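Local coordinates for protein nidogen (Mus musculus, PDB 1NPE) that is a basement-membrane glycoprotein whose six-bladed YWTD beta-propeller domain binds laminin, probably linking laminin to other networks of the extracellular matrix, at residues D44-V49 with L86-R91; V128-R133 with F174-S179; F6-K11 with K249-Y254; Q209-V214 with Y223-T228. All coordinates share one frame; numbering follows the deposited sequence.

Contact 1: D44-V49 with L86-R91; sequences DCVDKV and LDHLGR
The imidazole of His88 carries Cys45 SG over one face, displaced toward the rim and 3.5 Å from His88 ND1, with Leu89 CG over the opposite face and Val46 CG1 at the edge, near the ring plane. His88 ND1, buried here, has no polar partner in the model. On the Arg91 guanidinium, Val46 CG2 lies tip to tip over one face, while Asp44 OD1 lies at the edge, in plane. Asp44 CG, anti to its backbone N (chi1 167°), is turned toward Arg91. Arg91 grips the Asp44 carboxylate end-on: NH2 reaches OD1 at 2.7 Å and NH1 reaches OD2 at 3.3 Å, the two planes turned 50° apart. The loops joining the first two strands of neighbouring propeller blades, 36-44 to 49-54 and 81-87 to 92-97, meet in this way. Asp44 OD1 also takes the backbone N of Val46 at 3.2 Å, an Asx turn, from the opposite face to Arg91 NH2, and Lys48 and Val49 both facing Asp44 make a G1 beta bulge. Asp47 OD2 adds a salt bridge to Arg91 NH1 at 3.3 Å, and Arg91 NH2 is steadied by His88 O at 2.8 Å. Cys45 is disulfide-bonded to Cys263.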
# COMPACT_ATOMS: atom_id res chain seq x y z
N ASP A 44 -16.12 0.51 12.03
CA ASP A 44 -16.49 1.12 13.31
C ASP A 44 -17.67 0.35 13.89
O ASP A 44 -18.80 0.49 13.42
CB ASP A 44 -16.85 2.60 13.11
CG ASP A 44 -17.54 3.20 14.32
OD1 ASP A 44 -17.26 2.78 15.47
OD2 ASP A 44 -18.36 4.12 14.11
N CYS A 45 -17.41 -0.42 14.94
CA CYS A 45 -18.43 -1.24 15.58
C CYS A 45 -19.59 -0.53 16.29
O CYS A 45 -20.65 -1.14 16.46
CB CYS A 45 -17.79 -2.24 16.55
SG CYS A 45 -16.86 -1.49 17.92
N VAL A 46 -19.41 0.72 16.70
CA VAL A 46 -20.49 1.42 17.39
C VAL A 46 -21.56 1.96 16.44
O VAL A 46 -22.75 1.82 16.72
CB VAL A 46 -19.99 2.54 18.35
CG1 VAL A 46 -18.73 2.10 19.07
CG2 VAL A 46 -19.79 3.84 17.61
N ASP A 47 -21.15 2.56 15.33
CA ASP A 47 -22.11 3.11 14.36
C ASP A 47 -22.30 2.23 13.13
O ASP A 47 -23.13 2.53 12.27
CB ASP A 47 -21.69 4.53 13.92
CG ASP A 47 -21.94 5.58 15.00
OD1 ASP A 47 -22.84 5.38 15.85
OD2 ASP A 47 -21.24 6.62 14.99
N LYS A 48 -21.55 1.13 13.07
CA LYS A 48 -21.62 0.18 11.95
C LYS A 48 -21.24 0.90 10.66
O LYS A 48 -22.00 0.93 9.69
CB LYS A 48 -23.02 -0.43 11.81
CG LYS A 48 -23.76 -0.68 13.12
CD LYS A 48 -23.02 -1.62 14.06
CE LYS A 48 -23.75 -1.70 15.40
NZ LYS A 48 -23.02 -2.57 16.38
N VAL A 49 -20.05 1.51 10.65
CA VAL A 49 -19.59 2.25 9.49
C VAL A 49 -18.28 1.70 8.94
O VAL A 49 -17.34 1.41 9.69
CB VAL A 49 -19.42 3.77 9.82
CG1 VAL A 49 -18.94 4.55 8.59
CG2 VAL A 49 -20.73 4.35 10.31
N LEU A 86 -9.21 2.28 13.43
CA LEU A 86 -10.06 3.18 14.19
C LEU A 86 -9.97 3.05 15.70
O LEU A 86 -9.49 2.06 16.23
CB LEU A 86 -11.52 2.94 13.80
CG LEU A 86 -11.87 2.80 12.32
CD1 LEU A 86 -13.20 2.12 12.21
CD2 LEU A 86 -11.90 4.15 11.62
N ASP A 87 -10.41 4.10 16.38
CA ASP A 87 -10.50 4.15 17.83
C ASP A 87 -11.99 4.38 17.99
O ASP A 87 -12.47 5.52 17.88
CB ASP A 87 -9.73 5.35 18.40
CG ASP A 87 -9.92 5.52 19.92
OD1 ASP A 87 -10.59 4.69 20.57
OD2 ASP A 87 -9.39 6.51 20.46
N HIS A 88 -12.74 3.30 18.16
CA HIS A 88 -14.19 3.38 18.30
C HIS A 88 -14.63 4.05 19.60
O HIS A 88 -15.77 4.49 19.72
CB HIS A 88 -14.82 2.00 18.13
CG HIS A 88 -14.38 1.01 19.16
ND1 HIS A 88 -15.18 0.63 20.21
CD2 HIS A 88 -13.23 0.32 19.30
CE1 HIS A 88 -14.54 -0.26 20.96
NE2 HIS A 88 -13.35 -0.46 20.42
N LEU A 89 -13.73 4.13 20.57
CA LEU A 89 -14.03 4.76 21.86
C LEU A 89 -13.79 6.27 21.79
O LEU A 89 -14.70 7.06 22.04
CB LEU A 89 -13.18 4.15 22.97
CG LEU A 89 -13.47 2.67 23.24
CD1 LEU A 89 -12.48 2.12 24.25
CD2 LEU A 89 -14.93 2.50 23.72
N GLY A 90 -12.57 6.64 21.41
CA GLY A 90 -12.21 8.05 21.30
C GLY A 90 -12.76 8.72 20.05
O GLY A 90 -12.68 9.95 19.93
N ARG A 91 -13.30 7.93 19.13
CA ARG A 91 -13.89 8.43 17.88
C ARG A 91 -12.86 9.02 16.91
O ARG A 91 -13.03 10.14 16.43
CB ARG A 91 -14.97 9.48 18.18
CG ARG A 91 -16.11 9.04 19.08
CD ARG A 91 -17.17 8.25 18.32
NE ARG A 91 -16.81 6.85 18.16
CZ ARG A 91 -17.34 6.03 17.25
NH1 ARG A 91 -18.28 6.46 16.41
NH2 ARG A 91 -16.95 4.77 17.20

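Contact 2: V128-R133 with F174-S179; sequences VTDPVR and FDAFSS
Asp130 and Phe174 both hold CG anti to their backbone N (chi1 -179° and -173°), which turns each CG toward the other strand, where the carboxylate meets the ring. Asp130 OD2 comes obliquely to the ring, 3.1 Å from Phe174 CE2, and Asp130 CG lies 3.4 Å from the same atom; the planes of the two flat groups are 36° apart. Nearby, Val128 CG2 meets Phe174 CB at 4.3 Å. Strands 124-130 and 169-175 are the first strands of successive propeller blades, and they come together through side chains, with CA atoms of Val128 and Phe174 6.9 Å apart. The other carboxylate oxygen, Asp130 OD1, offers its syn lone pair to Arg133 NH1 at 2.8 Å, a salt bridge close to the guanidinium plane. That bond puts Arg133 NH1 beside the methyl of Ala176, 3.4 Å from its CB. An alanine at Asp130 would probably leave Arg133 without its charged mate, free to swing, and open a gap beside Phe174 CE2. The ring of Phe174 also meets that of Tyr137 on strand 135-140, within the blade that Asp130 belongs to, and touches Pro196 from a loop.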
# COMPACT_ATOMS: atom_id res chain seq x y z
N VAL A 128 -3.30 -1.34 12.75
CA VAL A 128 -4.45 -1.74 13.56
C VAL A 128 -4.39 -1.11 14.94
O VAL A 128 -3.32 -0.71 15.41
CB VAL A 128 -4.53 -3.28 13.75
CG1 VAL A 128 -4.85 -3.97 12.43
CG2 VAL A 128 -3.22 -3.81 14.32
N THR A 129 -5.55 -1.06 15.60
CA THR A 129 -5.65 -0.52 16.94
C THR A 129 -6.19 -1.57 17.90
O THR A 129 -6.74 -2.58 17.48
CB THR A 129 -6.65 0.65 17.02
OG1 THR A 129 -7.89 0.25 16.42
CG2 THR A 129 -6.12 1.90 16.37
N ASP A 130 -6.04 -1.27 19.18
CA ASP A 130 -6.55 -2.08 20.29
C ASP A 130 -7.01 -0.97 21.23
O ASP A 130 -6.36 -0.66 22.22
CB ASP A 130 -5.44 -2.91 20.94
CG ASP A 130 -5.95 -3.78 22.09
OD1 ASP A 130 -7.18 -3.98 22.22
OD2 ASP A 130 -5.12 -4.27 22.87
N PRO A 131 -8.13 -0.30 20.88
CA PRO A 131 -8.70 0.80 21.64
C PRO A 131 -8.84 0.62 23.14
O PRO A 131 -8.58 1.55 23.90
CB PRO A 131 -10.06 1.01 20.97
CG PRO A 131 -9.76 0.64 19.53
CD PRO A 131 -8.98 -0.63 19.72
N VAL A 132 -9.20 -0.59 23.58
CA VAL A 132 -9.36 -0.83 25.01
C VAL A 132 -8.05 -0.70 25.80
O VAL A 132 -8.04 -0.12 26.89
CB VAL A 132 -10.05 -2.20 25.28
CG1 VAL A 132 -10.38 -2.33 26.77
CG2 VAL A 132 -11.35 -2.31 24.47
N ARG A 133 -6.94 -1.18 25.23
CA ARG A 133 -5.64 -1.09 25.91
C ARG A 133 -4.79 0.11 25.47
O ARG A 133 -3.67 0.32 25.98
CB ARG A 133 -4.83 -2.39 25.77
CG ARG A 133 -5.35 -3.58 26.58
CD ARG A 133 -6.12 -4.57 25.72
NE ARG A 133 -7.38 -4.98 26.34
CZ ARG A 133 -8.51 -5.25 25.67
NH1 ARG A 133 -8.55 -5.14 24.35
NH2 ARG A 133 -9.60 -5.61 26.33
N PHE A 174 -4.79 -7.66 15.20
CA PHE A 174 -4.66 -7.91 16.63
C PHE A 174 -5.92 -8.51 17.22
O PHE A 174 -7.02 -8.01 16.99
CB PHE A 174 -4.31 -6.62 17.37
CG PHE A 174 -3.99 -6.83 18.83
CD1 PHE A 174 -2.71 -7.21 19.22
CD2 PHE A 174 -4.96 -6.64 19.81
CE1 PHE A 174 -2.40 -7.40 20.57
CE2 PHE A 174 -4.66 -6.83 21.15
CZ PHE A 174 -3.38 -7.21 21.54
N ASP A 175 -5.75 -9.58 17.98
CA ASP A 175 -6.86 -10.26 18.64
C ASP A 175 -6.74 -10.01 20.14
O ASP A 175 -5.86 -10.56 20.81
CB ASP A 175 -6.83 -11.76 18.34
CG ASP A 175 -8.08 -12.47 18.83
OD1 ASP A 175 -8.05 -13.04 19.94
OD2 ASP A 175 -9.10 -12.44 18.11
N ALA A 176 -7.65 -9.18 20.66
CA ALA A 176 -7.68 -8.79 22.07
C ALA A 176 -7.72 -9.92 23.11
O ALA A 176 -7.03 -9.84 24.13
CB ALA A 176 -8.82 -7.81 22.31
N PHE A 177 -8.51 -10.96 22.85
CA PHE A 177 -8.60 -12.06 23.81
C PHE A 177 -7.29 -12.81 23.98
O PHE A 177 -6.81 -12.98 25.11
CB PHE A 177 -9.70 -13.06 23.43
CG PHE A 177 -9.95 -14.11 24.50
CD1 PHE A 177 -10.70 -13.80 25.64
CD2 PHE A 177 -9.42 -15.39 24.37
CE1 PHE A 177 -10.91 -14.76 26.64
CE2 PHE A 177 -9.63 -16.36 25.36
CZ PHE A 177 -10.37 -16.04 26.50
N SER A 178 -6.74 -13.29 22.88
CA SER A 178 -5.49 -14.03 22.92
C SER A 178 -4.25 -13.15 23.02
O SER A 178 -3.13 -13.67 23.14
CB SER A 178 -5.40 -14.98 21.71
OG SER A 178 -5.65 -14.30 20.49
N SER A 179 -4.43 -11.83 23.05
CA SER A 179 -3.31 -10.88 23.11
C SER A 179 -2.29 -11.29 22.04
O SER A 179 -1.09 -11.40 22.31
CB SER A 179 -2.67 -10.86 24.50
OG SER A 179 -3.43 -10.07 25.40

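Contact 3: F6-K11 with K249-Y254; sequences FAQTGK and KQTRLY
The propeller ring is closed by pairing N-terminal strand 2-8 with C-terminal strand 256-259 in one blade, and Ala7 and Tyr254 meet where this Velcro closure begins. Tyr254 N donates to Ala7 O at 2.7 Å, and Leu253 CA makes a C-H...O contact with the same oxygen. Gln8 reaches further back: its chain is extended (CD anti to CA, chi2 180°), and NE2 bonds to Lys249 O at 3.0 Å, nearly along the C=O axis. Lys249 O also receives Thr251 N at 2.8 Å. Leu253 runs alongside Gln8, its CD2 3.4 Å from Gln8 CG, and the same methyl touches Phe6 CE2 at 3.5 Å. A water ties the type II turn of residues 8-11 to the incoming loop: it accepts from Thr9 N (2.9 Å) and Thr251 OG1 (2.7 Å) and donates to Arg252 O (2.7 Å). Thr9 OG1 sits at the edge of the Tyr254 ring and is bonded to an acidic side chain of the other protein's chain, whose backbone receives Lys249 NZ. The contact thus borders the partner protein, and within the propeller it lies between strands of two neighbouring blades: Phe6 and Leu253 rest on Val231 of strand 230-235, while Ala7, Thr9 and Tyr254 pack on Ile38, Val37 and Ile39 of strand 36-44.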
# COMPACT_ATOMS: atom_id res chain seq x y z
N PHE A 6 -14.00 -7.02 1.80
CA PHE A 6 -12.71 -6.89 1.16
C PHE A 6 -12.72 -5.94 -0.03
O PHE A 6 -13.77 -5.68 -0.62
CB PHE A 6 -12.09 -8.25 0.80
CG PHE A 6 -12.84 -9.03 -0.24
CD1 PHE A 6 -13.73 -10.04 0.13
CD2 PHE A 6 -12.60 -8.81 -1.59
CE1 PHE A 6 -14.37 -10.82 -0.83
CE2 PHE A 6 -13.24 -9.59 -2.56
CZ PHE A 6 -14.12 -10.60 -2.18
N ALA A 7 -11.55 -5.40 -0.36
CA ALA A 7 -11.43 -4.44 -1.44
C ALA A 7 -10.88 -4.97 -2.76
O ALA A 7 -10.06 -5.89 -2.79
CB ALA A 7 -10.58 -3.26 -0.98
N GLN A 8 -11.38 -4.38 -3.84
CA GLN A 8 -10.97 -4.68 -5.21
C GLN A 8 -11.02 -3.34 -5.93
O GLN A 8 -11.53 -2.36 -5.38
CB GLN A 8 -11.93 -5.65 -5.90
CG GLN A 8 -11.57 -7.11 -5.73
CD GLN A 8 -12.55 -8.05 -6.41
OE1 GLN A 8 -13.76 -7.88 -6.32
NE2 GLN A 8 -12.02 -9.06 -7.10
N THR A 9 -10.44 -3.28 -7.13
CA THR A 9 -10.44 -2.05 -7.90
C THR A 9 -11.88 -1.72 -8.26
O THR A 9 -12.61 -2.56 -8.79
CB THR A 9 -9.59 -2.18 -9.18
OG1 THR A 9 -8.22 -2.37 -8.83
CG2 THR A 9 -9.71 -0.94 -10.05
N GLY A 10 -12.31 -0.52 -7.86
CA GLY A 10 -13.65 -0.04 -8.15
C GLY A 10 -14.79 -0.54 -7.28
O GLY A 10 -15.94 -0.23 -7.57
N LYS A 11 -14.49 -1.26 -6.20
CA LYS A 11 -15.54 -1.79 -5.34
C LYS A 11 -15.07 -2.34 -4.00
O LYS A 11 -13.88 -2.46 -3.74
CB LYS A 11 -16.28 -2.91 -6.07
CG LYS A 11 -15.36 -4.02 -6.55
CD LYS A 11 -16.11 -5.17 -7.22
CE LYS A 11 -16.92 -5.96 -6.22
NZ LYS A 11 -17.55 -7.13 -6.88
N LYS A 249 -14.99 -12.30 -10.47
CA LYS A 249 -14.20 -11.28 -11.15
C LYS A 249 -12.81 -11.34 -10.51
O LYS A 249 -12.58 -10.76 -9.45
CB LYS A 249 -14.84 -9.91 -10.94
CG LYS A 249 -14.19 -8.79 -11.72
CD LYS A 249 -15.07 -8.33 -12.85
CE LYS A 249 -16.32 -7.65 -12.34
NZ LYS A 249 -17.15 -7.14 -13.45
N GLN A 250 -11.90 -12.07 -11.16
CA GLN A 250 -10.55 -12.28 -10.65
C GLN A 250 -9.56 -11.10 -10.70
O GLN A 250 -8.44 -11.25 -11.20
CB GLN A 250 -9.94 -13.54 -11.28
CG GLN A 250 -10.77 -14.83 -11.04
CD GLN A 250 -10.17 -16.09 -11.69
OE1 GLN A 250 -9.90 -16.11 -12.90
NE2 GLN A 250 -10.00 -17.14 -10.89
N THR A 251 -9.96 -9.95 -10.18
CA THR A 251 -9.08 -8.78 -10.14
C THR A 251 -8.32 -8.75 -8.80
O THR A 251 -8.63 -9.51 -7.89
CB THR A 251 -9.84 -7.45 -10.37
OG1 THR A 251 -10.72 -7.20 -9.27
CG2 THR A 251 -10.66 -7.50 -11.64
N ARG A 252 -7.30 -7.91 -8.71
CA ARG A 252 -6.47 -7.79 -7.51
C ARG A 252 -7.26 -7.47 -6.23
O ARG A 252 -8.00 -6.48 -6.17
CB ARG A 252 -5.41 -6.72 -7.73
CG ARG A 252 -4.15 -6.87 -6.90
CD ARG A 252 -3.28 -7.97 -7.45
NE ARG A 252 -1.94 -7.51 -7.77
CZ ARG A 252 -0.99 -8.28 -8.31
NH1 ARG A 252 -1.25 -9.55 -8.60
NH2 ARG A 252 0.20 -7.78 -8.57
N LEU A 253 -7.13 -8.32 -5.23
CA LEU A 253 -7.79 -8.13 -3.94
C LEU A 253 -6.90 -7.27 -3.04
O LEU A 253 -5.69 -7.43 -3.06
CB LEU A 253 -8.03 -9.47 -3.25
CG LEU A 253 -8.93 -10.51 -3.92
CD1 LEU A 253 -9.19 -11.62 -2.93
CD2 LEU A 253 -10.24 -9.88 -4.32
N TYR A 254 -7.50 -6.38 -2.25
CA TYR A 254 -6.72 -5.54 -1.36
C TYR A 254 -7.06 -5.71 0.13
O TYR A 254 -6.97 -6.81 0.66
CB TYR A 254 -6.78 -4.08 -1.81
CG TYR A 254 -6.18 -3.89 -3.19
CD1 TYR A 254 -4.81 -4.08 -3.41
CD2 TYR A 254 -6.99 -3.58 -4.29
CE1 TYR A 254 -4.26 -3.98 -4.68
CE2 TYR A 254 -6.44 -3.47 -5.58
CZ TYR A 254 -5.08 -3.68 -5.76
OH TYR A 254 -4.55 -3.63 -7.03
O HOH W 1 -8.86 -5.37 -8.43

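Contact 4: Q209-V214 with Y223-T228; sequences QYPFAV and YTDWKT
Asp225 OD2 is held by Tyr210 N at 2.7 Å in a nearly straight bond (170°) and by a water at 2.8 Å. That water also takes Gln209 N at 2.6 Å and lies 2.7 Å from Tyr223 OH, near the plane of the Tyr223 ring. The other oxygen, Asp225 OD1, accepts Thr228 N at 2.8 Å in an Asx motif, so the aspartate of this blade's YWTD-type sequence ties the strand end to the turns on both segments. Strands 211-214 and 223-225 form an antiparallel hairpin, with Phe212 N bonded to Thr224 O at 2.8 Å and Trp226 N to Tyr210 O. Beside it, the indole of Trp226, whose CG stands anti to the carbonyl carbon (chi1 -79°), contacts two rings. Tyr210 lies nearly parallel (5°) but slid aside, its CE2 3.4 Å from Trp226 CE3, and Phe212 sets CB over the five-membered ring, 4.0 Å from its centroid. Tyr210 OH is bonded to a polar side chain of the other protein's chain. An alanine in place of Trp226 would probably open a gap beside Tyr210 and Phe212, leaving both rings freer to turn and Leu253 O without its weak bond from NE1. Since backbone N-H groups and a donating water surround the buried carboxylate of Asp225, its negative charge is likely to be stabilised.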
# COMPACT_ATOMS: atom_id res chain seq x y z
N GLN A 209 1.30 -17.77 -0.28
CA GLN A 209 1.79 -17.33 -1.58
C GLN A 209 2.16 -15.85 -1.72
O GLN A 209 3.32 -15.52 -1.93
CB GLN A 209 0.80 -17.75 -2.67
CG GLN A 209 0.45 -19.23 -2.63
CD GLN A 209 0.95 -19.98 -3.85
OE1 GLN A 209 2.14 -20.29 -3.97
NE2 GLN A 209 0.04 -20.29 -4.77
N TYR A 210 1.17 -14.96 -1.64
CA TYR A 210 1.44 -13.53 -1.73
C TYR A 210 0.37 -12.74 -1.02
O TYR A 210 -0.46 -12.08 -1.64
CB TYR A 210 1.56 -13.05 -3.19
CG TYR A 210 2.44 -11.82 -3.30
CD1 TYR A 210 3.78 -11.93 -3.67
CD2 TYR A 210 1.96 -10.56 -2.95
CE1 TYR A 210 4.62 -10.81 -3.68
CE2 TYR A 210 2.79 -9.44 -2.95
CZ TYR A 210 4.12 -9.58 -3.31
OH TYR A 210 4.95 -8.49 -3.27
N PRO A 211 0.39 -12.80 0.32
CA PRO A 211 -0.57 -12.11 1.18
C PRO A 211 -0.44 -10.60 1.09
O PRO A 211 0.67 -10.08 1.03
CB PRO A 211 -0.16 -12.55 2.59
CG PRO A 211 0.71 -13.72 2.39
CD PRO A 211 1.43 -13.45 1.12
N PHE A 212 -1.58 -9.91 1.09
CA PHE A 212 -1.58 -8.46 1.06
C PHE A 212 -2.14 -7.87 2.35
O PHE A 212 -1.57 -6.95 2.92
CB PHE A 212 -2.37 -7.90 -0.12
CG PHE A 212 -2.46 -6.41 -0.10
CD1 PHE A 212 -1.40 -5.64 -0.58
CD2 PHE A 212 -3.55 -5.76 0.48
CE1 PHE A 212 -1.41 -4.25 -0.46
CE2 PHE A 212 -3.57 -4.38 0.59
CZ PHE A 212 -2.50 -3.62 0.12
N ALA A 213 -3.32 -8.35 2.76
CA ALA A 213 -3.95 -7.85 3.97
C ALA A 213 -4.50 -9.00 4.79
O ALA A 213 -4.71 -10.11 4.27
CB ALA A 213 -5.06 -6.88 3.64
N VAL A 214 -4.76 -8.74 6.06
CA VAL A 214 -5.27 -9.77 6.94
C VAL A 214 -6.12 -9.16 8.03
O VAL A 214 -5.96 -7.99 8.39
CB VAL A 214 -4.12 -10.56 7.58
CG1 VAL A 214 -3.35 -9.68 8.57
CG2 VAL A 214 -4.64 -11.82 8.26
N TYR A 223 -6.99 -13.71 5.05
CA TYR A 223 -6.10 -12.85 4.29
C TYR A 223 -6.38 -12.82 2.79
O TYR A 223 -6.96 -13.76 2.24
CB TYR A 223 -4.63 -13.20 4.56
CG TYR A 223 -4.12 -14.49 3.97
CD1 TYR A 223 -3.54 -14.52 2.70
CD2 TYR A 223 -4.16 -15.68 4.70
CE1 TYR A 223 -3.00 -15.70 2.17
CE2 TYR A 223 -3.63 -16.87 4.18
CZ TYR A 223 -3.05 -16.86 2.92
OH TYR A 223 -2.49 -18.02 2.42
N THR A 224 -6.00 -11.72 2.15
CA THR A 224 -6.17 -11.57 0.71
C THR A 224 -4.84 -11.91 0.06
O THR A 224 -3.78 -11.52 0.56
CB THR A 224 -6.57 -10.13 0.34
OG1 THR A 224 -5.57 -9.21 0.79
CG2 THR A 224 -7.93 -9.79 0.96
N ASP A 225 -4.91 -12.65 -1.04
CA ASP A 225 -3.70 -13.08 -1.74
C ASP A 225 -3.69 -12.63 -3.19
O ASP A 225 -4.66 -12.81 -3.92
CB ASP A 225 -3.59 -14.61 -1.64
CG ASP A 225 -2.23 -15.13 -2.10
OD1 ASP A 225 -2.00 -15.19 -3.31
OD2 ASP A 225 -1.41 -15.52 -1.24
N TRP A 226 -2.57 -12.03 -3.59
CA TRP A 226 -2.37 -11.52 -4.95
C TRP A 226 -2.04 -12.60 -5.99
O TRP A 226 -2.29 -12.43 -7.19
CB TRP A 226 -1.24 -10.49 -4.94
CG TRP A 226 -1.63 -9.13 -4.43
CD1 TRP A 226 -2.84 -8.75 -3.92
CD2 TRP A 226 -0.81 -7.96 -4.43
NE1 TRP A 226 -2.83 -7.42 -3.61
CE2 TRP A 226 -1.59 -6.91 -3.91
CE3 TRP A 226 0.51 -7.70 -4.82
CZ2 TRP A 226 -1.09 -5.61 -3.77
CZ3 TRP A 226 1.00 -6.41 -4.68
CH2 TRP A 226 0.20 -5.38 -4.15
N LYS A 227 -1.42 -13.68 -5.54
CA LYS A 227 -1.05 -14.78 -6.42
C LYS A 227 -2.26 -15.64 -6.77
O LYS A 227 -2.53 -15.89 -7.95
CB LYS A 227 0.03 -15.63 -5.73
CG LYS A 227 0.30 -17.00 -6.34
CD LYS A 227 1.09 -16.93 -7.63
CE LYS A 227 1.39 -18.33 -8.15
NZ LYS A 227 2.03 -18.32 -9.50
N THR A 228 -3.03 -16.02 -5.76
CA THR A 228 -4.21 -16.87 -5.94
C THR A 228 -5.51 -16.13 -6.22
O THR A 228 -6.51 -16.75 -6.57
CB THR A 228 -4.43 -17.77 -4.71
OG1 THR A 228 -4.80 -16.95 -3.59
CG2 THR A 228 -3.17 -18.56 -4.37
O HOH W 2 -1.32 -18.04 -0.03

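All four contacts belong to one six-bladed propeller built of four-stranded antiparallel sheets. Contacts 1 and 2, their centres about 14 Å apart, follow each other along the chain and touch where Pro131 packs on His88 and Leu86, so three successive blade junctions run on. Contact 4 comes later, within a single blade, and contact 3, joining the chain's two ends, encloses the other three in sequence. Contacts 3 and 4, their centres about 12 Å apart, meet through Tyr254 O and Thr224 OG1, linking the closing blade to its predecessor. Contacts 2 and 3 lie on opposite sides of the chain's centre. The layout is consistent with a rigid closed ring, with contacts 3 and 4 beside the bound partner chain.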